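Local coordinates for pesticidal crystal protein Cry2Aa (Bacillus thuringiensis serovar kurstaki, PDB 1I5P) that lyses midgut epithelial cells of dipteran and lepidopteran larvae after binding to them, as a three-domain insecticidal delta-endotoxin, at residues S304-S309 with N478-M483; V340-G345 with I423-G428; I499-V504 with A532-R537. All blocks are in the same frame, centred on the assembly; numbering follows the deposited sequence.

Interaction 1 (S304-S309 with N478-M483)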
loop_
_atom_site.group_PDB
_atom_site.type_symbol
_atom_site.label_atom_id
_atom_site.label_comp_id
_atom_site.label_asym_id
_atom_site.label_seq_id
_atom_site.Cartn_x
_atom_site.Cartn_y
_atom_site.Cartn_z
ATOM N N SER A 304 12.949 -5.533 -1.944
ATOM C CA SER A 304 11.539 -5.485 -2.335
ATOM C C SER A 304 11.353 -5.680 -3.832
ATOM O O SER A 304 10.265 -6.032 -4.280
ATOM C CB SER A 304 10.912 -4.144 -1.941
ATOM O OG SER A 304 10.398 -4.182 -0.619
ATOM N N ASN A 305 12.410 -5.442 -4.604
ATOM C CA ASN A 305 12.331 -5.586 -6.050
ATOM C C ASN A 305 12.580 -7.023 -6.504
ATOM O O ASN A 305 12.454 -7.343 -7.685
ATOM C CB ASN A 305 13.315 -4.630 -6.728
ATOM C CG ASN A 305 14.752 -4.879 -6.320
ATOM O OD1 ASN A 305 15.051 -5.094 -5.149
ATOM N ND2 ASN A 305 15.657 -4.836 -7.294
ATOM N N TYR A 306 12.922 -7.894 -5.560
ATOM C CA TYR A 306 13.158 -9.296 -5.877
ATOM C C TYR A 306 11.908 -10.130 -5.613
ATOM O O TYR A 306 10.953 -9.654 -4.989
ATOM C CB TYR A 306 14.328 -9.845 -5.053
ATOM C CG TYR A 306 15.677 -9.401 -5.567
ATOM C CD1 TYR A 306 16.217 -8.175 -5.192
ATOM C CD2 TYR A 306 16.382 -10.181 -6.485
ATOM C CE1 TYR A 306 17.426 -7.727 -5.723
ATOM C CE2 TYR A 306 17.588 -9.745 -7.022
ATOM C CZ TYR A 306 18.105 -8.522 -6.640
ATOM O OH TYR A 306 19.289 -8.103 -7.196
ATOM N N ILE A 307 11.917 -11.368 -6.097
ATOM C CA ILE A 307 10.783 -12.264 -5.913
ATOM C C ILE A 307 11.013 -13.185 -4.720
ATOM O O ILE A 307 11.876 -14.064 -4.746
ATOM C CB ILE A 307 10.522 -13.086 -7.189
ATOM C CG1 ILE A 307 10.135 -12.126 -8.325
ATOM C CG2 ILE A 307 9.429 -14.118 -6.948
ATOM C CD1 ILE A 307 9.887 -12.793 -9.657
ATOM N N LEU A 308 10.231 -12.951 -3.669
ATOM C CA LEU A 308 10.307 -13.710 -2.420
ATOM C C LEU A 308 10.161 -15.206 -2.637
ATOM O O LEU A 308 9.180 -15.669 -3.220
ATOM C CB LEU A 308 9.220 -13.222 -1.456
ATOM C CG LEU A 308 9.125 -13.875 -0.073
ATOM C CD1 LEU A 308 10.407 -13.610 0.705
ATOM C CD2 LEU A 308 7.917 -13.316 0.684
ATOM N N SER A 309 11.135 -15.957 -2.138
ATOM C CA SER A 309 11.134 -17.405 -2.276
ATOM C C SER A 309 10.804 -18.087 -0.954
ATOM O O SER A 309 10.006 -19.022 -0.908
ATOM C CB SER A 309 12.503 -17.880 -2.763
ATOM O OG SER A 309 12.531 -19.290 -2.869
ATOM N N ASN A 478 13.332 -11.872 -13.630
ATOM C CA ASN A 478 14.319 -11.554 -14.640
ATOM C C ASN A 478 15.504 -12.481 -14.350
ATOM O O ASN A 478 15.533 -13.172 -13.328
ATOM C CB ASN A 478 14.758 -10.099 -14.499
ATOM C CG ASN A 478 15.214 -9.507 -15.808
ATOM O OD1 ASN A 478 15.754 -10.210 -16.668
ATOM N ND2 ASN A 478 15.008 -8.206 -15.968
ATOM N N GLU A 479 16.481 -12.505 -15.242
ATOM C CA GLU A 479 17.645 -13.353 -15.026
ATOM C C GLU A 479 18.374 -13.031 -13.711
ATOM O O GLU A 479 19.016 -13.909 -13.124
ATOM C CB GLU A 479 18.605 -13.235 -16.215
ATOM C CG GLU A 479 19.018 -11.813 -16.567
ATOM C CD GLU A 479 19.799 -11.737 -17.871
ATOM O OE1 GLU A 479 20.134 -10.613 -18.307
ATOM O OE2 GLU A 479 20.074 -12.802 -18.462
ATOM N N ASN A 480 18.258 -11.793 -13.231
ATOM C CA ASN A 480 18.930 -11.412 -11.988
ATOM C C ASN A 480 18.064 -11.627 -10.740
ATOM O O ASN A 480 18.473 -11.315 -9.619
ATOM C CB ASN A 480 19.420 -9.959 -12.073
ATOM C CG ASN A 480 18.317 -8.941 -11.853
ATOM O OD1 ASN A 480 17.133 -9.226 -12.049
ATOM N ND2 ASN A 480 18.708 -7.730 -11.458
ATOM N N GLY A 481 16.866 -12.172 -10.945
ATOM C CA GLY A 481 15.969 -12.454 -9.834
ATOM C C GLY A 481 14.882 -11.425 -9.560
ATOM O O GLY A 481 13.984 -11.672 -8.755
ATOM N N THR A 482 14.943 -10.279 -10.230
ATOM C CA THR A 482 13.953 -9.236 -9.995
ATOM C C THR A 482 12.691 -9.367 -10.833
ATOM O O THR A 482 12.613 -10.170 -11.764
ATOM C CB THR A 482 14.545 -7.837 -10.226
ATOM O OG1 THR A 482 14.944 -7.707 -11.598
ATOM C CG2 THR A 482 15.754 -7.618 -9.319
ATOM N N MET A 483 11.713 -8.538 -10.493
ATOM C CA MET A 483 10.421 -8.517 -11.155
ATOM C C MET A 483 10.396 -7.950 -12.561
ATOM O O MET A 483 10.994 -6.911 -12.845
ATOM C CB MET A 483 9.420 -7.689 -10.350
ATOM C CG MET A 483 9.059 -8.197 -8.982
ATOM S SD MET A 483 8.030 -6.967 -8.152
ATOM C CE MET A 483 7.996 -7.653 -6.490
HETATM O O HOH W 1 20.630 -9.990 -8.360
#

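Interaction 2 (V340-G345 with I423-G428)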
loop_
_atom_site.group_PDB
_atom_site.type_symbol
_atom_site.label_atom_id
_atom_site.label_comp_id
_atom_site.label_asym_id
_atom_site.label_seq_id
_atom_site.Cartn_x
_atom_site.Cartn_y
_atom_site.Cartn_z
ATOM N N VAL A 340 15.828 -14.091 4.958
ATOM C CA VAL A 340 14.846 -14.216 3.891
ATOM C C VAL A 340 15.557 -14.498 2.569
ATOM O O VAL A 340 16.620 -13.932 2.293
ATOM C CB VAL A 340 14.014 -12.925 3.774
ATOM C CG1 VAL A 340 12.985 -13.057 2.667
ATOM C CG2 VAL A 340 13.331 -12.632 5.112
ATOM N N ASN A 341 14.968 -15.376 1.762
ATOM C CA ASN A 341 15.556 -15.759 0.482
ATOM C C ASN A 341 14.721 -15.319 -0.714
ATOM O O ASN A 341 13.493 -15.242 -0.640
ATOM C CB ASN A 341 15.758 -17.275 0.442
ATOM C CG ASN A 341 16.539 -17.783 1.637
ATOM O OD1 ASN A 341 17.607 -17.262 1.961
ATOM N ND2 ASN A 341 16.009 -18.805 2.302
ATOM N N TYR A 342 15.402 -15.040 -1.823
ATOM C CA TYR A 342 14.735 -14.583 -3.040
ATOM C C TYR A 342 15.296 -15.246 -4.300
ATOM O O TYR A 342 16.357 -15.880 -4.276
ATOM C CB TYR A 342 14.884 -13.062 -3.188
ATOM C CG TYR A 342 14.527 -12.255 -1.957
ATOM C CD1 TYR A 342 15.412 -12.151 -0.883
ATOM C CD2 TYR A 342 13.304 -11.586 -1.870
ATOM C CE1 TYR A 342 15.091 -11.401 0.248
ATOM C CE2 TYR A 342 12.969 -10.836 -0.740
ATOM C CZ TYR A 342 13.871 -10.748 0.315
ATOM O OH TYR A 342 13.543 -10.023 1.440
ATOM N N SER A 343 14.568 -15.080 -5.400
ATOM C CA SER A 343 14.976 -15.620 -6.689
ATOM C C SER A 343 16.295 -14.967 -7.069
ATOM O O SER A 343 16.562 -13.826 -6.680
ATOM C CB SER A 343 13.931 -15.296 -7.755
ATOM O OG SER A 343 12.682 -15.887 -7.449
ATOM N N GLY A 344 17.113 -15.690 -7.825
ATOM C CA GLY A 344 18.398 -15.154 -8.240
ATOM C C GLY A 344 19.468 -15.437 -7.209
ATOM O O GLY A 344 20.606 -14.986 -7.342
ATOM N N GLY A 345 19.097 -16.184 -6.174
ATOM C CA GLY A 345 20.039 -16.529 -5.128
ATOM C C GLY A 345 20.281 -15.412 -4.134
ATOM O O GLY A 345 21.185 -15.499 -3.307
ATOM N N ILE A 423 1.901 -11.496 0.308
ATOM C CA ILE A 423 3.072 -11.224 1.113
ATOM C C ILE A 423 4.205 -11.204 0.092
ATOM O O ILE A 423 4.718 -12.252 -0.295
ATOM C CB ILE A 423 3.314 -12.328 2.158
ATOM C CG1 ILE A 423 2.208 -12.283 3.220
ATOM C CG2 ILE A 423 4.681 -12.140 2.809
ATOM C CD1 ILE A 423 2.281 -13.409 4.231
ATOM N N ARG A 424 4.561 -10.010 -0.371
ATOM C CA ARG A 424 5.619 -9.860 -1.361
ATOM C C ARG A 424 7.013 -9.749 -0.759
ATOM O O ARG A 424 8.006 -9.727 -1.481
ATOM C CB ARG A 424 5.339 -8.652 -2.253
ATOM C CG ARG A 424 4.125 -8.841 -3.161
ATOM C CD ARG A 424 4.285 -10.056 -4.067
ATOM N NE ARG A 424 3.102 -10.257 -4.899
ATOM C CZ ARG A 424 2.886 -11.329 -5.654
ATOM N NH1 ARG A 424 3.777 -12.313 -5.693
ATOM N NH2 ARG A 424 1.767 -11.421 -6.359
ATOM N N ASN A 425 7.092 -9.664 0.560
ATOM C CA ASN A 425 8.389 -9.606 1.216
ATOM C C ASN A 425 8.264 -9.998 2.675
ATOM O O ASN A 425 7.187 -9.912 3.267
ATOM C CB ASN A 425 9.016 -8.209 1.107
ATOM C CG ASN A 425 10.524 -8.225 1.362
ATOM O OD1 ASN A 425 11.154 -9.278 1.339
ATOM N ND2 ASN A 425 11.104 -7.055 1.593
ATOM N N ILE A 426 9.371 -10.460 3.244
ATOM C CA ILE A 426 9.412 -10.846 4.644
ATOM C C ILE A 426 10.648 -10.201 5.249
ATOM O O ILE A 426 11.680 -10.066 4.592
ATOM C CB ILE A 426 9.506 -12.378 4.818
ATOM C CG1 ILE A 426 8.207 -13.034 4.334
ATOM C CG2 ILE A 426 9.756 -12.727 6.279
ATOM C CD1 ILE A 426 8.255 -14.549 4.297
ATOM N N SER A 427 10.532 -9.777 6.498
ATOM C CA SER A 427 11.649 -9.169 7.188
ATOM C C SER A 427 11.540 -9.608 8.634
ATOM O O SER A 427 10.895 -10.609 8.934
ATOM C CB SER A 427 11.580 -7.645 7.080
ATOM O OG SER A 427 12.786 -7.045 7.519
ATOM N N GLY A 428 12.163 -8.863 9.532
ATOM C CA GLY A 428 12.100 -9.227 10.932
ATOM C C GLY A 428 13.042 -8.391 11.764
ATOM O O GLY A 428 13.843 -7.619 11.230
HETATM O O HOH W 2 13.784 -8.548 3.849
#

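Interaction 3 (I499-V504 with A532-R537)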
loop_
_atom_site.group_PDB
_atom_site.type_symbol
_atom_site.label_atom_id
_atom_site.label_comp_id
_atom_site.label_asym_id
_atom_site.label_seq_id
_atom_site.Cartn_x
_atom_site.Cartn_y
_atom_site.Cartn_z
ATOM N N ILE A 499 10.287 1.336 -6.802
ATOM C CA ILE A 499 10.981 0.398 -5.925
ATOM C C ILE A 499 11.244 -0.935 -6.618
ATOM O O ILE A 499 12.214 -1.631 -6.302
ATOM C CB ILE A 499 10.167 0.119 -4.630
ATOM C CG1 ILE A 499 9.814 1.439 -3.927
ATOM C CG2 ILE A 499 10.953 -0.810 -3.708
ATOM C CD1 ILE A 499 10.974 2.403 -3.760
ATOM N N HIS A 500 10.385 -1.274 -7.575
ATOM C CA HIS A 500 10.479 -2.537 -8.307
ATOM C C HIS A 500 11.384 -2.445 -9.528
ATOM O O HIS A 500 10.975 -2.755 -10.652
ATOM C CB HIS A 500 9.079 -2.978 -8.727
ATOM C CG HIS A 500 8.153 -3.210 -7.574
ATOM N ND1 HIS A 500 6.781 -3.222 -7.711
ATOM C CD2 HIS A 500 8.404 -3.481 -6.271
ATOM C CE1 HIS A 500 6.227 -3.493 -6.543
ATOM N NE2 HIS A 500 7.189 -3.655 -5.652
ATOM N N ALA A 501 12.621 -2.030 -9.299
ATOM C CA ALA A 501 13.578 -1.890 -10.380
ATOM C C ALA A 501 14.320 -3.178 -10.679
ATOM O O ALA A 501 14.402 -4.079 -9.841
ATOM C CB ALA A 501 14.576 -0.795 -10.043
ATOM N N THR A 502 14.851 -3.268 -11.891
ATOM C CA THR A 502 15.641 -4.424 -12.286
ATOM C C THR A 502 16.969 -4.280 -11.555
ATOM O O THR A 502 17.514 -5.246 -11.020
ATOM C CB THR A 502 15.914 -4.419 -13.799
ATOM O OG1 THR A 502 14.676 -4.567 -14.505
ATOM C CG2 THR A 502 16.860 -5.552 -14.173
ATOM N N GLN A 503 17.477 -3.052 -11.542
ATOM C CA GLN A 503 18.737 -2.735 -10.882
ATOM C C GLN A 503 18.918 -1.225 -10.763
ATOM O O GLN A 503 18.381 -0.459 -11.566
ATOM C CB GLN A 503 19.924 -3.331 -11.653
ATOM C CG GLN A 503 20.098 -2.816 -13.075
ATOM C CD GLN A 503 21.408 -3.281 -13.694
ATOM O OE1 GLN A 503 22.488 -2.973 -13.187
ATOM N NE2 GLN A 503 21.319 -4.037 -14.782
ATOM N N VAL A 504 19.673 -0.812 -9.749
ATOM C CA VAL A 504 19.954 0.597 -9.503
ATOM C C VAL A 504 21.419 0.722 -9.102
ATOM O O VAL A 504 21.914 -0.083 -8.318
ATOM C CB VAL A 504 19.094 1.151 -8.337
ATOM C CG1 VAL A 504 19.276 2.664 -8.228
ATOM C CG2 VAL A 504 17.627 0.800 -8.545
ATOM N N ALA A 532 18.299 4.013 -12.759
ATOM C CA ALA A 532 17.421 2.968 -12.262
ATOM C C ALA A 532 16.790 2.295 -13.476
ATOM O O ALA A 532 16.109 2.944 -14.275
ATOM C CB ALA A 532 16.334 3.568 -11.361
ATOM N N ARG A 533 17.031 0.998 -13.630
ATOM C CA ARG A 533 16.466 0.269 -14.752
ATOM C C ARG A 533 15.246 -0.543 -14.353
ATOM O O ARG A 533 15.234 -1.192 -13.309
ATOM C CB ARG A 533 17.499 -0.675 -15.372
ATOM C CG ARG A 533 16.854 -1.747 -16.259
ATOM C CD ARG A 533 17.856 -2.472 -17.125
ATOM N NE ARG A 533 18.432 -1.581 -18.128
ATOM C CZ ARG A 533 19.301 -1.965 -19.055
ATOM N NH1 ARG A 533 19.701 -3.230 -19.110
ATOM N NH2 ARG A 533 19.761 -1.088 -19.937
ATOM N N TYR A 534 14.232 -0.511 -15.209
ATOM C CA TYR A 534 13.002 -1.259 -14.997
ATOM C C TYR A 534 12.730 -2.089 -16.242
ATOM O O TYR A 534 13.063 -1.683 -17.357
ATOM C CB TYR A 534 11.834 -0.308 -14.738
ATOM C CG TYR A 534 12.063 0.584 -13.545
ATOM C CD1 TYR A 534 12.825 1.742 -13.655
ATOM C CD2 TYR A 534 11.580 0.231 -12.289
ATOM C CE1 TYR A 534 13.110 2.528 -12.542
ATOM C CE2 TYR A 534 11.858 1.009 -11.167
ATOM C CZ TYR A 534 12.626 2.152 -11.304
ATOM O OH TYR A 534 12.939 2.896 -10.193
ATOM N N THR A 535 12.135 -3.260 -16.047
ATOM C CA THR A 535 11.825 -4.143 -17.162
ATOM C C THR A 535 10.355 -4.532 -17.145
ATOM O O THR A 535 9.809 -4.923 -16.107
ATOM C CB THR A 535 12.687 -5.414 -17.117
ATOM O OG1 THR A 535 14.064 -5.044 -17.025
ATOM C CG2 THR A 535 12.479 -6.247 -18.387
ATOM N N LEU A 536 9.721 -4.435 -18.306
ATOM C CA LEU A 536 8.310 -4.757 -18.416
ATOM C C LEU A 536 8.018 -5.615 -19.644
ATOM O O LEU A 536 8.750 -5.575 -20.640
ATOM C CB LEU A 536 7.502 -3.459 -18.477
ATOM C CG LEU A 536 7.681 -2.607 -19.733
ATOM C CD1 LEU A 536 6.571 -2.948 -20.711
ATOM C CD2 LEU A 536 7.631 -1.124 -19.395
ATOM N N ARG A 537 6.934 -6.383 -19.563
ATOM C CA ARG A 537 6.504 -7.250 -20.650
ATOM C C ARG A 537 5.464 -6.460 -21.444
ATOM O O ARG A 537 4.341 -6.265 -20.976
ATOM C CB ARG A 537 5.877 -8.526 -20.079
ATOM C CG ARG A 537 5.539 -9.584 -21.115
ATOM C CD ARG A 537 6.801 -10.168 -21.711
ATOM N NE ARG A 537 6.521 -11.223 -22.676
ATOM C CZ ARG A 537 7.459 -11.957 -23.265
ATOM N NH1 ARG A 537 8.739 -11.750 -22.983
ATOM N NH2 ARG A 537 7.116 -12.890 -24.140
HETATM O O HOH W 3 11.475 -3.900 -13.154
#

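Interaction 1 (S304-S309 with N478-M483)
The ring of Tyr306 carries the methyl CG2 of Thr482 on one face, lying over its centre 3.7 Å from the centroid in a CH-pi contact. At the ring's edge, near its plane, CE2 meets the carbonyl O of Asn480 at 3.2 Å, and a water, also in the plane, joins Tyr306 OH to that same carbonyl. Tyrosine suits the place because one flat group offers a face to a methyl and a polar tip to the turn. The ring reaches the turn although its CB bond points away from it: CG lies beside the backbone N (chi1 -76°).

The same methyl touches ND2 of Asn305 at 3.4 Å, while that amide donates to Ala501 O. Thr482 is itself held by Asn480 OD1, which takes two bonds. OG1 approaches in the amide plane, on a lone pair, at 2.7 Å from OD1; the backbone N comes from above that plane. The bond from the backbone N closes an Asx turn; the one from OG1 fixes the threonine's rotation, with CG2 over the ring. Gly481 takes a positive phi (98°), a conformation that glycine adopts readily, and its lack of a side chain lets the Tyr306 ring come close.

Backbone bonds flank the pair. Met483 N donates to Asn305 O at 3.1 Å, and Ile307 N makes a weak bond to Gly481 O. Beyond them the long, flexible methionine lays CG 4.1 Å from Ile307 CG1, and its extended chain carries CE to Ser304 O.

Asn478 to Gly481 form a type I beta turn that links strands 474-477 and 483-486. A single beta bridge, Tyr306 with Thr482, joins this hairpin turn to the loop leading into strand 308-321 of the middle, beta-prism domain.

Interaction 2 (V340-G345 with I423-G428)
Tyr342 and Asn425 make the polar half of this contact, Val340 and Ile426 the apolar half. Among the hydrogen bonds, Tyr342 OH donates to Asn425 OD1 at 2.5 Å, a short bond lying in the amide plane on a lone pair. The two side chains meet at about a right angle, with ring and amide planes 55° apart, and OD1 sits at the ring's edge, near its plane, 3.2 Å from CE2. Asn425 CG lies anti to the backbone N (chi1 -161°), and from there OD1 meets the phenol. OD1 also takes a weak bond from Ile426 N, and ND2 donates to Val302 O, so both ends of this buried amide have partners. Asparagine serves well here, accepting from the phenol and giving to a carbonyl at once.

Water-mediated bonding adds a second link. One water donates both to Tyr342 OH and to Ile426 O, the latter at 2.7 Å, so the phenol oxygen gives one bond and receives another while the strand's carbonyl is satisfied too.

The van der Waals contacts come from branched side chains, whose bulk lies close to the backbone. Val340 CG2 packs against Ile426 CG2 at 3.8 Å, the two side chains crossing obliquely, and also touches Ile426 O at 3.1 Å.

No backbone bond joins the segments. Strand 340-342 and strand 423-428 run nearly antiparallel, at 150°, with axes 7.7 Å apart at closest, so their side chains do the joining between two sheets of the middle domain. Leu308 of strand 308-321, the partner of strand 329-342, packs on both Val340 and Ile426. Strand 422-430, an outermost strand of a three-stranded antiparallel sheet, pairs with strand 462-469, and its Arg424 and Asn425 both face Val467, a classic beta bulge.

Interaction 3 (I499-V504 with A532-R537)
Thr502 reaches Thr535 through its hydroxyl. Its CB rests 3.3 Å from Arg533 O and 3.8 Å from Arg533 CG, the aliphatic part of that arginine. OG1, placed beside the backbone N (chi1 -65°), then pairs with Thr535 OG1 at 2.6 Å, a bond in which either hydroxyl could donate. CG2 comes no nearer than 4.0 Å to the same oxygen. Threonine suits both positions, since each buried hydroxyl answers the other.

One residue earlier in the chain, Ala501 CB lies over one face of the Tyr534 ring, 3.9 Å from its centroid; alanine's small methyl suits this close approach to the ring. At the ring's edge sits His500 O, which a water links to Thr535 N. Tyr534 OH bonds Pro498 O, and Arg533 turns its guanidinium to Asp606 in a salt bridge.

Arg533 O receives Thr502 N and, weakly, Gln503 N, while Arg533 N donates to Gln503 O at 2.9 Å. Thr502 and Gln503 thus both face Arg533, forming a classic beta bulge where the short strand 503-504 joins strand 530-537 antiparallel, in the C-terminal jelly-roll domain of the toxin.

Overall arrangement
Interaction 1 stands between the other two. Its centre lies about 9 Å from that of interaction 2 and about 10 Å from that of interaction 3, whereas interactions 2 and 3 are about 17 Å apart, centre to centre, and do not touch. Toward interaction 2 the link is sheet pairing: Ser309 N lies 2.9 Å from Asn341 O, with Leu308 CD1 packed on Val340 CG1. Toward interaction 3 it is made by amide side chains, Asn305 ND2 reaching Ala501 O at 2.9 Å and Asn480 ND2 reaching Thr502 O at 2.8 Å. The three contacts therefore form a continuous path from the middle domain to the C-terminal one.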